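Local coordinates for protein endoglucanase (Uncultured bacterium, PDB 3X17) that hydrolyses internal beta-1,4-glucosidic bonds of cellulose as an endoglucanase of glycoside hydrolase family 9, at residues A177-Y180 against G181-T185; G383-D386 against Y387-G391; N436-A439 against L440-M444; E453-P456 against E457-R460. All coordinates share one frame; numbering follows the deposited sequence.

All four contacts are local ones in the family 9 catalytic domain, an (alpha/alpha)6 barrel, and they follow in series along the chain. Contact 1 is buried where a loop enters strand 182-183 and helix 184-200; contact 2 ends helix 381-390, contact 3 lies in helix 435-452, and contact 4 starts helix 456-469, the next helix along. Contacts 1 and 4 lie on opposite sides of the chain's centre, their own centres 35 Å apart, whereas those of contacts 3 and 4 are 16 Å apart. Helix 435-452 also touches Val-388 and Thr-389 of contact 2. The set thus covers a loop leading into a strand and a helix start, the interior of one helix, one helix end and one more helix start.

Contact 1 (A177-Y180 against G181-T185)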
ATOM      1  N   ALA A 177       4.567  -4.611 -10.296  1.00 32.83           N
ATOM      2  CA  ALA A 177       5.578  -4.735  -9.257  1.00 30.54           C
ATOM      3  C   ALA A 177       6.951  -4.529  -9.848  1.00 31.83           C
ATOM      4  O   ALA A 177       7.185  -3.541 -10.527  1.00 31.48           O
ATOM      5  CB  ALA A 177       5.468  -6.109  -8.588  1.00 29.94           C
ATOM      6  N   GLY A 178       7.860  -5.475  -9.622  1.00 32.32           N
ATOM      7  CA  GLY A 178       9.116  -5.486 -10.355  1.00 34.15           C
ATOM      8  C   GLY A 178       9.107  -6.299 -11.649  1.00 35.19           C
ATOM      9  O   GLY A 178      10.125  -6.379 -12.347  1.00 33.02           O
ATOM     10  N   ASP A 179       8.001  -6.989 -11.910  1.00 34.54           N
ATOM     11  CA  ASP A 179       7.762  -7.559 -13.223  1.00 36.44           C
ATOM     12  C   ASP A 179       6.871  -6.620 -14.013  1.00 37.34           C
ATOM     13  O   ASP A 179       6.633  -5.460 -13.612  1.00 38.27           O
ATOM     14  CB  ASP A 179       7.082  -8.933 -13.112  1.00 36.45           C
ATOM     15  CG  ASP A 179       5.715  -8.848 -12.455  1.00 35.74           C
ATOM     16  OD1 ASP A 179       5.595  -8.086 -11.477  1.00 39.55           O
ATOM     17  OD2 ASP A 179       4.770  -9.513 -12.925  1.00 34.43           O
ATOM     18  N   TYR A 180       6.364  -7.123 -15.132  1.00 35.07           N
ATOM     19  CA  TYR A 180       5.566  -6.299 -16.038  1.00 33.86           C
ATOM     20  C   TYR A 180       4.180  -6.878 -16.249  1.00 31.16           C
ATOM     21  O   TYR A 180       3.381  -6.331 -17.026  1.00 31.98           O
ATOM     22  CB  TYR A 180       6.269  -6.129 -17.401  1.00 36.92           C
ATOM     23  CG  TYR A 180       7.636  -5.474 -17.310  1.00 36.63           C
ATOM     24  CD1 TYR A 180       7.826  -4.311 -16.561  1.00 37.87           C
ATOM     25  CD2 TYR A 180       8.730  -5.994 -17.997  1.00 35.69           C
ATOM     26  CE1 TYR A 180       9.075  -3.705 -16.469  1.00 33.12           C
ATOM     27  CE2 TYR A 180       9.970  -5.358 -17.947  1.00 31.92           C
ATOM     28  CZ  TYR A 180      10.140  -4.230 -17.177  1.00 31.68           C
ATOM     29  OH  TYR A 180      11.392  -3.618 -17.088  1.00 35.45           O
ATOM     30  N   GLY A 181       3.856  -7.926 -15.500  1.00 29.30           N
ATOM     31  CA  GLY A 181       2.495  -8.452 -15.488  1.00 27.97           C
ATOM     32  C   GLY A 181       1.488  -7.426 -14.992  1.00 30.87           C
ATOM     33  O   GLY A 181       1.833  -6.484 -14.292  1.00 30.41           O
ATOM     34  N   LYS A 182       0.256  -7.532 -15.472  1.00 32.74           N
ATOM     35  CA  LYS A 182      -0.804  -6.630 -15.051  1.00 32.46           C
ATOM     36  C   LYS A 182      -1.938  -7.502 -14.533  1.00 31.72           C
ATOM     37  O   LYS A 182      -2.262  -8.520 -15.119  1.00 31.92           O
ATOM     38  CB  LYS A 182      -1.279  -5.793 -16.229  1.00 29.50           C
ATOM     39  CG  LYS A 182      -0.118  -5.060 -16.965  1.00 33.48           C
ATOM     40  CD  LYS A 182      -0.627  -4.074 -18.009  1.00 27.54           C
ATOM     41  CE  LYS A 182      -1.435  -4.757 -19.106  1.00 27.53           C
ATOM     42  NZ  LYS A 182      -1.575  -3.848 -20.320  1.00 25.83           N
ATOM     43  N   TYR A 183      -2.411  -7.212 -13.340  1.00 31.87           N
ATOM     44  CA  TYR A 183      -3.218  -8.204 -12.635  1.00 30.23           C
ATOM     45  C   TYR A 183      -4.437  -7.503 -12.103  1.00 28.23           C
ATOM     46  O   TYR A 183      -4.314  -6.501 -11.413  1.00 26.84           O
ATOM     47  CB  TYR A 183      -2.438  -8.754 -11.454  1.00 31.02           C
ATOM     48  CG  TYR A 183      -1.133  -9.395 -11.793  1.00 30.44           C
ATOM     49  CD1 TYR A 183       0.025  -8.631 -11.845  1.00 27.42           C
ATOM     50  CD2 TYR A 183      -1.021 -10.787 -11.869  1.00 29.65           C
ATOM     51  CE1 TYR A 183       1.249  -9.209 -12.011  1.00 27.44           C
ATOM     52  CE2 TYR A 183       0.221 -11.393 -12.015  1.00 28.25           C
ATOM     53  CZ  TYR A 183       1.340 -10.603 -12.135  1.00 35.22           C
ATOM     54  OH  TYR A 183       2.578 -11.183 -12.322  1.00 35.66           O
ATOM     55  N   VAL A 184      -5.615  -8.002 -12.435  1.00 29.42           N
ATOM     56  CA  VAL A 184      -6.828  -7.312 -12.032  1.00 30.04           C
ATOM     57  C   VAL A 184      -7.010  -7.286 -10.495  1.00 32.26           C
ATOM     58  O   VAL A 184      -7.612  -6.348  -9.937  1.00 31.04           O
ATOM     59  CB  VAL A 184      -8.068  -7.923 -12.680  1.00 30.24           C
ATOM     60  CG1 VAL A 184      -9.323  -7.465 -11.914  1.00 29.44           C
ATOM     61  CG2 VAL A 184      -8.175  -7.469 -14.131  1.00 28.32           C
ATOM     62  N   THR A 185      -6.427  -8.270  -9.817  1.00 29.97           N
ATOM     63  CA  THR A 185      -6.758  -8.538  -8.428  1.00 32.03           C
ATOM     64  C   THR A 185      -6.104  -7.469  -7.544  1.00 33.20           C
ATOM     65  O   THR A 185      -6.727  -6.944  -6.626  1.00 34.29           O
ATOM     66  CB  THR A 185      -6.311  -9.983  -8.021  1.00 33.92           C
ATOM     67  OG1 THR A 185      -6.882 -10.938  -8.944  1.00 33.38           O
ATOM     68  CG2 THR A 185      -6.765 -10.324  -6.597  1.00 30.15           C
TER
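OD2 of Asp-179 draws in two donors from the residues just ahead of it. The hydroxyl of Tyr-183 gives it a hydrogen bond, OH to OD2 2.8 Å, arriving on the syn side of the carboxylate but 24° out of its plane. Gly-181 adds a weak second one, its N lying 3.2 Å from the same OD2. Seen from the tyrosine, OD2 sits at the ring edge, in plane, while the two side chains approach from opposite directions. With Asp-179 CG set between its backbone N and carbonyl carbon (chi1 62°), the carboxylate points toward Gly-181 and Tyr-183. This is the Asp-Ala-Gly-Asp-Tyr motif of family 9 glycosidases, which in relatives supplies active-site aspartates, consistent with such a role for Asp-179 here. Replacing Asp-179 with an alanine would probably leave the Tyr-183 hydroxyl without its acceptor and the Gly-181 amide without this weak support. Tyr-183 OH is also hydrogen-bonded to the backbone N of Gly-329, a second hold on the phenol from outside these two segments. Gly-181 has to be small: a CB there would run into both Asp-179 OD2 and the Tyr-183 hydroxyl. Tyr-180 turns its ring the other way, and its OH bonds to Ile-256 O.

Contact 2 (G383-D386 against Y387-G391)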
ATOM      1  N   GLY A 383     -15.805  -1.957   2.339  1.00 32.57           N
ATOM      2  CA  GLY A 383     -17.250  -2.040   2.274  1.00 31.52           C
ATOM      3  C   GLY A 383     -17.835  -1.694   3.633  1.00 32.83           C
ATOM      4  O   GLY A 383     -18.792  -0.928   3.728  1.00 32.15           O
ATOM      5  N   TYR A 384     -17.276  -2.289   4.685  1.00 32.27           N
ATOM      6  CA  TYR A 384     -17.678  -1.940   6.052  1.00 34.88           C
ATOM      7  C   TYR A 384     -17.695  -0.428   6.214  1.00 33.63           C
ATOM      8  O   TYR A 384     -18.695   0.145   6.631  1.00 34.70           O
ATOM      9  CB  TYR A 384     -16.689  -2.524   7.060  1.00 33.81           C
ATOM     10  CG  TYR A 384     -17.000  -3.932   7.481  1.00 38.25           C
ATOM     11  CD1 TYR A 384     -16.632  -5.023   6.691  1.00 40.50           C
ATOM     12  CD2 TYR A 384     -17.560  -4.182   8.728  1.00 36.77           C
ATOM     13  CE1 TYR A 384     -16.885  -6.343   7.118  1.00 37.70           C
ATOM     14  CE2 TYR A 384     -17.784  -5.470   9.162  1.00 35.92           C
ATOM     15  CZ  TYR A 384     -17.475  -6.544   8.356  1.00 37.50           C
ATOM     16  OH  TYR A 384     -17.705  -7.813   8.843  1.00 29.52           O
ATOM     17  N   PHE A 385     -16.592   0.215   5.835  1.00 34.09           N
ATOM     18  CA  PHE A 385     -16.408   1.637   6.092  1.00 32.95           C
ATOM     19  C   PHE A 385     -17.356   2.471   5.250  1.00 32.97           C
ATOM     20  O   PHE A 385     -17.882   3.470   5.722  1.00 33.98           O
ATOM     21  CB  PHE A 385     -14.957   2.058   5.836  1.00 32.20           C
ATOM     22  CG  PHE A 385     -14.617   3.446   6.348  1.00 36.97           C
ATOM     23  CD1 PHE A 385     -14.440   3.680   7.725  1.00 28.37           C
ATOM     24  CD2 PHE A 385     -14.518   4.516   5.470  1.00 34.22           C
ATOM     25  CE1 PHE A 385     -14.195   4.963   8.201  1.00 31.29           C
ATOM     26  CE2 PHE A 385     -14.210   5.787   5.933  1.00 34.08           C
ATOM     27  CZ  PHE A 385     -14.040   6.011   7.311  1.00 30.62           C
ATOM     28  N   ASP A 386     -17.536   2.088   3.984  1.00 32.91           N
ATOM     29  CA  ASP A 386     -18.297   2.912   3.042  1.00 30.68           C
ATOM     30  C   ASP A 386     -19.791   2.788   3.316  1.00 31.11           C
ATOM     31  O   ASP A 386     -20.533   3.770   3.250  1.00 31.63           O
ATOM     32  CB  ASP A 386     -17.998   2.522   1.592  1.00 29.15           C
ATOM     33  CG  ASP A 386     -16.728   3.166   1.074  1.00 34.05           C
ATOM     34  OD1 ASP A 386     -16.135   3.980   1.829  1.00 39.23           O
ATOM     35  OD2 ASP A 386     -16.274   2.808  -0.038  1.00 33.74           O
ATOM     36  N   TYR A 387     -20.227   1.586   3.660  1.00 30.57           N
ATOM     37  CA  TYR A 387     -21.574   1.399   4.176  1.00 31.42           C
ATOM     38  C   TYR A 387     -21.914   2.301   5.398  1.00 33.98           C
ATOM     39  O   TYR A 387     -22.875   3.071   5.357  1.00 31.28           O
ATOM     40  CB  TYR A 387     -21.798  -0.060   4.551  1.00 31.15           C
ATOM     41  CG  TYR A 387     -23.249  -0.368   4.904  1.00 36.22           C
ATOM     42  CD1 TYR A 387     -23.834   0.159   6.063  1.00 37.00           C
ATOM     43  CD2 TYR A 387     -23.999  -1.244   4.125  1.00 33.54           C
ATOM     44  CE1 TYR A 387     -25.144  -0.152   6.417  1.00 32.70           C
ATOM     45  CE2 TYR A 387     -25.307  -1.575   4.472  1.00 40.66           C
ATOM     46  CZ  TYR A 387     -25.887  -1.005   5.604  1.00 40.55           C
ATOM     47  OH  TYR A 387     -27.202  -1.317   5.922  1.00 39.70           O
ATOM     48  N   VAL A 388     -21.118   2.181   6.468  1.00 33.00           N
ATOM     49  CA  VAL A 388     -21.240   3.023   7.654  1.00 34.84           C
ATOM     50  C   VAL A 388     -21.187   4.530   7.330  1.00 35.67           C
ATOM     51  O   VAL A 388     -22.077   5.275   7.743  1.00 37.31           O
ATOM     52  CB  VAL A 388     -20.201   2.619   8.778  1.00 35.17           C
ATOM     53  CG1 VAL A 388     -20.199   3.637   9.902  1.00 38.55           C
ATOM     54  CG2 VAL A 388     -20.527   1.209   9.353  1.00 28.97           C
ATOM     55  N   THR A 389     -20.204   4.978   6.546  1.00 35.48           N
ATOM     56  CA  THR A 389     -20.001   6.424   6.359  1.00 34.42           C
ATOM     57  C   THR A 389     -20.739   7.053   5.189  1.00 35.39           C
ATOM     58  O   THR A 389     -20.830   8.270   5.111  1.00 36.14           O
ATOM     59  CB  THR A 389     -18.546   6.812   6.267  1.00 33.08           C
ATOM     60  OG1 THR A 389     -17.946   6.178   5.112  1.00 32.19           O
ATOM     61  CG2 THR A 389     -17.820   6.387   7.563  1.00 32.99           C
ATOM     62  N   LEU A 390     -21.149   6.242   4.224  1.00 34.86           N
ATOM     63  CA  LEU A 390     -21.649   6.793   2.959  1.00 38.18           C
ATOM     64  C   LEU A 390     -23.022   6.246   2.578  1.00 38.07           C
ATOM     65  O   LEU A 390     -23.734   6.879   1.813  1.00 36.74           O
ATOM     66  CB  LEU A 390     -20.667   6.547   1.816  1.00 36.28           C
ATOM     67  CG  LEU A 390     -19.642   7.607   1.418  1.00 41.39           C
ATOM     68  CD1 LEU A 390     -19.404   8.668   2.464  1.00 45.91           C
ATOM     69  CD2 LEU A 390     -18.325   6.970   0.942  1.00 35.39           C
ATOM     70  N   GLY A 391     -23.408   5.114   3.174  1.00 40.58           N
ATOM     71  CA  GLY A 391     -24.682   4.473   2.872  1.00 42.88           C
ATOM     72  C   GLY A 391     -25.857   5.296   3.366  1.00 47.11           C
ATOM     73  O   GLY A 391     -25.891   5.700   4.525  1.00 49.27           O
TER
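From Gly-383 O to Tyr-387 N (2.9 Å) and on through Asp-386 O to Leu-390 N, four successive i to i+4 hydrogen bonds carry the last turns of helix 381-390. The third of these carbonyls has an extra load: Phe-385 O accepts from Thr-389 N, and also from Thr-389 OG1 at 2.8 Å. The two donors come from opposite faces of the carbonyl plane, the hydroxyl standing 36° above it and not on a lone pair. Thr-389 carries OG1 between its own backbone N and carbonyl carbon (chi1 62°), which leaves CG2 to lie over one face of the Phe-385 ring. That CH-pi contact places CG2 3.9 Å from the ring centroid, displaced toward the rim, with CZ the nearest ring atom.

The helix belongs to the (alpha/alpha)6 barrel and packs between its neighbours: the Phe-385 ring also stacks with Phe-448, and Val-388 leans on Leu-402 and Val-403 of helix 396-418. One turn apart, Asp-386 and Leu-390 run side by side, pointing the same way, and Leu-390 CD2 comes to 3.8 Å from Asp-386 OD1. The same OD1 makes a salt bridge with Lys-196 of helix 184-200, whose side chain Leu-390 also touches, so Leu-390 lies against both members of the ion pair. Gly-391 leaves the helix; its N still bonds to Tyr-387 O (3.0 Å) and reaches Asp-386 O weakly.

Contact 3 (N436-A439 against L440-M444)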
ATOM      1  N   ASN A 436       5.441  -4.949   5.113  1.00 31.19           N
ATOM      2  CA  ASN A 436       5.300  -3.502   5.106  1.00 32.64           C
ATOM      3  C   ASN A 436       3.895  -3.039   4.727  1.00 33.75           C
ATOM      4  O   ASN A 436       3.318  -2.147   5.350  1.00 34.49           O
ATOM      5  CB  ASN A 436       6.317  -2.886   4.159  1.00 32.01           C
ATOM      6  CG  ASN A 436       7.726  -2.935   4.721  1.00 36.46           C
ATOM      7  OD1 ASN A 436       7.923  -3.273   5.887  1.00 36.82           O
ATOM      8  ND2 ASN A 436       8.708  -2.598   3.899  1.00 38.47           N
ATOM      9  N   LYS A 437       3.334  -3.658   3.705  1.00 33.95           N
ATOM     10  CA  LYS A 437       2.004  -3.293   3.257  1.00 33.19           C
ATOM     11  C   LYS A 437       0.977  -3.573   4.367  1.00 33.18           C
ATOM     12  O   LYS A 437       0.089  -2.755   4.657  1.00 30.70           O
ATOM     13  CB  LYS A 437       1.664  -4.069   1.980  1.00 34.51           C
ATOM     14  CG  LYS A 437       0.245  -3.812   1.437  1.00 34.61           C
ATOM     15  CD  LYS A 437      -0.738  -4.747   2.073  1.00 32.84           C
ATOM     16  CE  LYS A 437      -0.422  -6.213   1.699  1.00 34.20           C
ATOM     17  NZ  LYS A 437      -1.715  -7.016   1.594  1.00 38.07           N
ATOM     18  N   GLU A 438       1.108  -4.741   4.974  1.00 32.66           N
ATOM     19  CA  GLU A 438       0.265  -5.169   6.091  1.00 33.23           C
ATOM     20  C   GLU A 438       0.326  -4.199   7.288  1.00 32.24           C
ATOM     21  O   GLU A 438      -0.715  -3.866   7.873  1.00 33.30           O
ATOM     22  CB  GLU A 438       0.654  -6.606   6.518  1.00 34.72           C
ATOM     23  CG  GLU A 438      -0.111  -7.130   7.722  1.00 38.27           C
ATOM     24  CD  GLU A 438       0.250  -8.571   8.102  1.00 45.24           C
ATOM     25  OE1 GLU A 438       0.675  -9.361   7.220  1.00 46.31           O
ATOM     26  OE2 GLU A 438       0.036  -8.928   9.278  1.00 46.60           O
ATOM     27  N   ALA A 439       1.524  -3.693   7.593  1.00 30.89           N
ATOM     28  CA  ALA A 439       1.682  -2.651   8.620  1.00 30.47           C
ATOM     29  C   ALA A 439       0.841  -1.440   8.257  1.00 31.71           C
ATOM     30  O   ALA A 439       0.113  -0.893   9.099  1.00 31.64           O
ATOM     31  CB  ALA A 439       3.130  -2.238   8.751  1.00 30.77           C
ATOM     32  N   LEU A 440       1.018  -0.958   7.036  1.00 28.76           N
ATOM     33  CA  LEU A 440       0.372   0.282   6.653  1.00 29.66           C
ATOM     34  C   LEU A 440      -1.137   0.082   6.532  1.00 29.20           C
ATOM     35  O   LEU A 440      -1.919   0.978   6.874  1.00 32.17           O
ATOM     36  CB  LEU A 440       0.974   0.827   5.365  1.00 27.78           C
ATOM     37  CG  LEU A 440       2.310   1.566   5.513  1.00 31.37           C
ATOM     38  CD1 LEU A 440       2.975   1.649   4.130  1.00 27.97           C
ATOM     39  CD2 LEU A 440       2.109   2.991   6.084  1.00 29.00           C
ATOM     40  N   ALA A 441      -1.552  -1.090   6.055  1.00 28.64           N
ATOM     41  CA  ALA A 441      -2.973  -1.427   5.947  1.00 27.82           C
ATOM     42  C   ALA A 441      -3.609  -1.488   7.342  1.00 30.39           C
ATOM     43  O   ALA A 441      -4.785  -1.172   7.490  1.00 29.71           O
ATOM     44  CB  ALA A 441      -3.157  -2.772   5.234  1.00 28.18           C
ATOM     45  N   LYS A 442      -2.859  -1.972   8.331  1.00 28.79           N
ATOM     46  CA  LYS A 442      -3.307  -1.917   9.724  1.00 31.79           C
ATOM     47  C   LYS A 442      -3.340  -0.490  10.271  1.00 32.76           C
ATOM     48  O   LYS A 442      -4.206  -0.153  11.078  1.00 33.52           O
ATOM     49  CB  LYS A 442      -2.447  -2.803  10.634  1.00 31.60           C
ATOM     50  CG  LYS A 442      -2.684  -4.287  10.456  1.00 30.30           C
ATOM     51  CD  LYS A 442      -1.646  -5.119  11.274  1.00 30.29           C
ATOM     52  CE  LYS A 442      -2.101  -6.597  11.365  1.00 36.54           C
ATOM     53  NZ  LYS A 442      -1.174  -7.437  12.214  1.00 39.45           N
ATOM     54  N   GLY A 443      -2.406   0.341   9.812  1.00 32.42           N
ATOM     55  CA  GLY A 443      -2.483   1.774  10.012  1.00 30.63           C
ATOM     56  C   GLY A 443      -3.800   2.335   9.513  1.00 31.86           C
ATOM     57  O   GLY A 443      -4.452   3.146  10.185  1.00 29.50           O
ATOM     58  N   MET A 444      -4.189   1.885   8.327  1.00 31.30           N
ATOM     59  CA  MET A 444      -5.472   2.257   7.732  1.00 31.23           C
ATOM     60  C   MET A 444      -6.670   1.846   8.608  1.00 29.85           C
ATOM     61  O   MET A 444      -7.572   2.624   8.764  1.00 30.81           O
ATOM     62  CB  MET A 444      -5.614   1.677   6.312  1.00 28.75           C
ATOM     63  CG  MET A 444      -6.852   2.181   5.550  1.00 33.09           C
ATOM     64  SD  MET A 444      -7.179   1.180   4.074  1.00 32.91           S
ATOM     65  CE  MET A 444      -5.732   1.524   3.084  1.00 32.42           C
TER
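Glu-438 and Lys-442 stand side by side on one face of their helix, one turn apart and pointing the same way. Both chains are extended beyond CG. The glutamate leaves with CG anti to the backbone N (chi1 177°), whereas the lysine has CG anti to its carbonyl carbon (chi1 -73°), and these different departures bring the two charged ends together. Glu-438 OE2 lies 3.5 Å from Lys-442 NZ, a salt bridge at rather long range, and 3.8 Å from CE, so the carboxylate oxygen meets the last methylene as well as the ammonium. Lower down, Lys-442 CG passes 3.3 Å from Glu-438 O, the carbonyl that also takes the Lys-442 amide.

This is the i to i+4 ion pair of a regular alpha-helix, here helix 435-452 of the (alpha/alpha)6 barrel. The ammonium has a second partner beyond the helix, a hydrogen bond to Pro-425 O, which gives the lysine end a second hold. A leucine in place of Lys-442 would probably leave the Glu-438 carboxylate without its charge mate here and Pro-425 O without this donor. Other faces of the helix are turned to protein: Leu-440 packs on Leu-549 of helix 543-558 and on Gln-465 of helix 456-469. Within the helix itself, Ala-441 packs its CB 3.3 Å from Lys-437 O. The same Lys-437 O takes the Ala-441 amide at 2.7 Å.

Contact 4 (E453-P456 against E457-R460); sequences EPRP and EYER
Arg-455 lays its side chain across the ring of Tyr-458 at the start of helix 456-469, where the arginine holds the N-cap position and Pro-456 follows it as the first helical residue. CB begins beside the ring, 4.1 Å from Tyr-458 CD2. With CG anti to the backbone N (chi1 178°) the chain runs out over the tyrosine: CG stands 4.0 Å from Tyr-458 CG, and CD then settles above the middle of one ring face. This CH-pi contact is close, with CD 3.3 Å from the ring centroid and only 11° off its normal. A bend at chi3 sets NE 4.2 Å from Tyr-458 CZ, and the guanidinium beyond it lies obliquely, its plane 39° from that of the ring. Any cation-pi attraction from Arg-455 CZ is long and at most weak. NH1 is modelled beside the Glu-457 carboxylate, and a salt bridge there is plausible, but the atoms stand too close for its geometry to be trusted.

The ring is held from elsewhere too, since Tyr-458 meets Phe-414 and touches Ala-410 of helix 396-418 and Leu-446 of helix 435-452. The cap residue also serves through its backbone. Arg-455 O takes the amide of Tyr-458 at 2.9 Å, and a weak bond from Glu-459 N. One residue on, Pro-456 O accepts Arg-460 N at 3.0 Å.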
ATOM      1  N   GLU A 453     -14.633   7.787  15.533  1.00 44.49           N
ATOM      2  CA  GLU A 453     -14.509   7.976  16.967  1.00 46.72           C
ATOM      3  C   GLU A 453     -13.079   8.494  17.193  1.00 45.57           C
ATOM      4  O   GLU A 453     -12.133   7.699  17.298  1.00 43.72           O
ATOM      5  CB  GLU A 453     -14.681   6.623  17.655  1.00 47.61           C
ATOM      6  CG  GLU A 453     -15.202   6.648  19.070  1.00 54.35           C
ATOM      7  CD  GLU A 453     -15.388   5.225  19.631  1.00 61.64           C
ATOM      8  OE1 GLU A 453     -14.374   4.593  20.044  1.00 61.76           O
ATOM      9  OE2 GLU A 453     -16.538   4.723  19.605  1.00 57.42           O
ATOM     10  N   PRO A 454     -12.904   9.827  17.181  1.00 44.46           N
ATOM     11  CA  PRO A 454     -11.531  10.358  17.209  1.00 45.06           C
ATOM     12  C   PRO A 454     -10.794   9.885  18.452  1.00 46.24           C
ATOM     13  O   PRO A 454     -11.409   9.718  19.508  1.00 46.67           O
ATOM     14  CB  PRO A 454     -11.741  11.882  17.217  1.00 46.69           C
ATOM     15  CG  PRO A 454     -13.043  12.066  16.409  1.00 44.01           C
ATOM     16  CD  PRO A 454     -13.899  10.862  16.837  1.00 44.16           C
ATOM     17  N   ARG A 455      -9.528   9.567  18.293  1.00 44.58           N
ATOM     18  CA  ARG A 455      -8.799   8.890  19.316  1.00 44.35           C
ATOM     19  C   ARG A 455      -7.329   9.036  19.055  1.00 44.25           C
ATOM     20  O   ARG A 455      -6.770   8.357  18.246  1.00 44.29           O
ATOM     21  CB  ARG A 455      -9.192   7.446  19.286  1.00 46.63           C
ATOM     22  CG  ARG A 455      -8.497   6.607  20.257  1.00 52.10           C
ATOM     23  CD  ARG A 455      -9.099   5.277  20.238  1.00 58.27           C
ATOM     24  NE  ARG A 455      -9.947   5.063  21.379  1.00 68.27           N
ATOM     25  CZ  ARG A 455      -9.468   4.778  22.570  1.00 71.23           C
ATOM     26  NH1 ARG A 455      -8.173   4.687  22.717  1.00 71.09           N
ATOM     27  NH2 ARG A 455     -10.263   4.592  23.598  1.00 72.23           N
ATOM     28  N   PRO A 456      -6.709   9.963  19.739  1.00 45.06           N
ATOM     29  CA  PRO A 456      -5.346  10.339  19.428  1.00 43.42           C
ATOM     30  C   PRO A 456      -4.354   9.202  19.438  1.00 41.14           C
ATOM     31  O   PRO A 456      -3.464   9.238  18.647  1.00 39.42           O
ATOM     32  CB  PRO A 456      -5.036  11.344  20.514  1.00 43.64           C
ATOM     33  CG  PRO A 456      -6.281  11.949  20.768  1.00 44.41           C
ATOM     34  CD  PRO A 456      -7.310  10.916  20.668  1.00 45.14           C
ATOM     35  N   GLU A 457      -4.497   8.226  20.313  1.00 38.34           N
ATOM     36  CA  GLU A 457      -3.561   7.133  20.298  1.00 39.66           C
ATOM     37  C   GLU A 457      -3.633   6.342  19.008  1.00 38.89           C
ATOM     38  O   GLU A 457      -2.690   5.764  18.613  1.00 38.35           O
ATOM     39  CB  GLU A 457      -3.692   6.235  21.517  1.00 38.50           C
ATOM     40  CG  GLU A 457      -4.890   5.358  21.583  1.00 40.97           C
ATOM     41  CD  GLU A 457      -5.064   4.715  22.942  1.00 51.01           C
ATOM     42  OE1 GLU A 457      -4.232   4.916  23.835  1.00 49.26           O
ATOM     43  OE2 GLU A 457      -6.027   3.978  23.106  1.00 50.84           O
ATOM     44  N   TYR A 458      -4.766   6.323  18.350  1.00 39.12           N
ATOM     45  CA  TYR A 458      -4.879   5.546  17.113  1.00 37.54           C
ATOM     46  C   TYR A 458      -4.103   6.272  16.014  1.00 39.50           C
ATOM     47  O   TYR A 458      -3.309   5.672  15.295  1.00 37.73           O
ATOM     48  CB  TYR A 458      -6.332   5.340  16.711  1.00 34.83           C
ATOM     49  CG  TYR A 458      -7.031   4.208  17.442  1.00 32.94           C
ATOM     50  CD1 TYR A 458      -6.362   3.417  18.367  1.00 34.53           C
ATOM     51  CD2 TYR A 458      -8.374   3.952  17.220  1.00 31.93           C
ATOM     52  CE1 TYR A 458      -7.033   2.412  19.075  1.00 35.95           C
ATOM     53  CE2 TYR A 458      -9.041   2.934  17.886  1.00 32.54           C
ATOM     54  CZ  TYR A 458      -8.370   2.165  18.804  1.00 38.66           C
ATOM     55  OH  TYR A 458      -9.033   1.111  19.400  1.00 41.69           O
ATOM     56  N   GLU A 459      -4.240   7.590  15.986  1.00 39.11           N
ATOM     57  CA  GLU A 459      -3.528   8.403  15.017  1.00 40.25           C
ATOM     58  C   GLU A 459      -2.015   8.336  15.232  1.00 39.11           C
ATOM     59  O   GLU A 459      -1.224   8.247  14.269  1.00 35.72           O
ATOM     60  CB  GLU A 459      -4.022   9.840  15.102  1.00 38.67           C
ATOM     61  CG  GLU A 459      -3.752  10.665  13.862  1.00 46.14           C
ATOM     62  CD  GLU A 459      -4.418  12.038  13.924  1.00 51.47           C
ATOM     63  OE1 GLU A 459      -5.646  12.108  13.762  1.00 61.46           O
ATOM     64  OE2 GLU A 459      -3.731  13.033  14.201  1.00 51.95           O
ATOM     65  N   ARG A 460      -1.616   8.280  16.495  1.00 38.27           N
ATOM     66  CA  ARG A 460      -0.210   8.061  16.796  1.00 40.49           C
ATOM     67  C   ARG A 460       0.244   6.689  16.277  1.00 38.97           C
ATOM     68  O   ARG A 460       1.314   6.580  15.677  1.00 38.13           O
ATOM     69  CB  ARG A 460       0.106   8.205  18.293  1.00 41.23           C
ATOM     70  CG  ARG A 460       1.611   7.979  18.607  1.00 47.15           C
ATOM     71  CD  ARG A 460       1.920   8.103  20.111  1.00 54.91           C
ATOM     72  NE  ARG A 460       1.522   6.901  20.854  1.00 63.85           N
ATOM     73  CZ  ARG A 460       0.531   6.853  21.751  1.00 66.58           C
ATOM     74  NH1 ARG A 460      -0.165   7.955  22.034  1.00 64.77           N
ATOM     75  NH2 ARG A 460       0.229   5.703  22.360  1.00 60.47           N
TER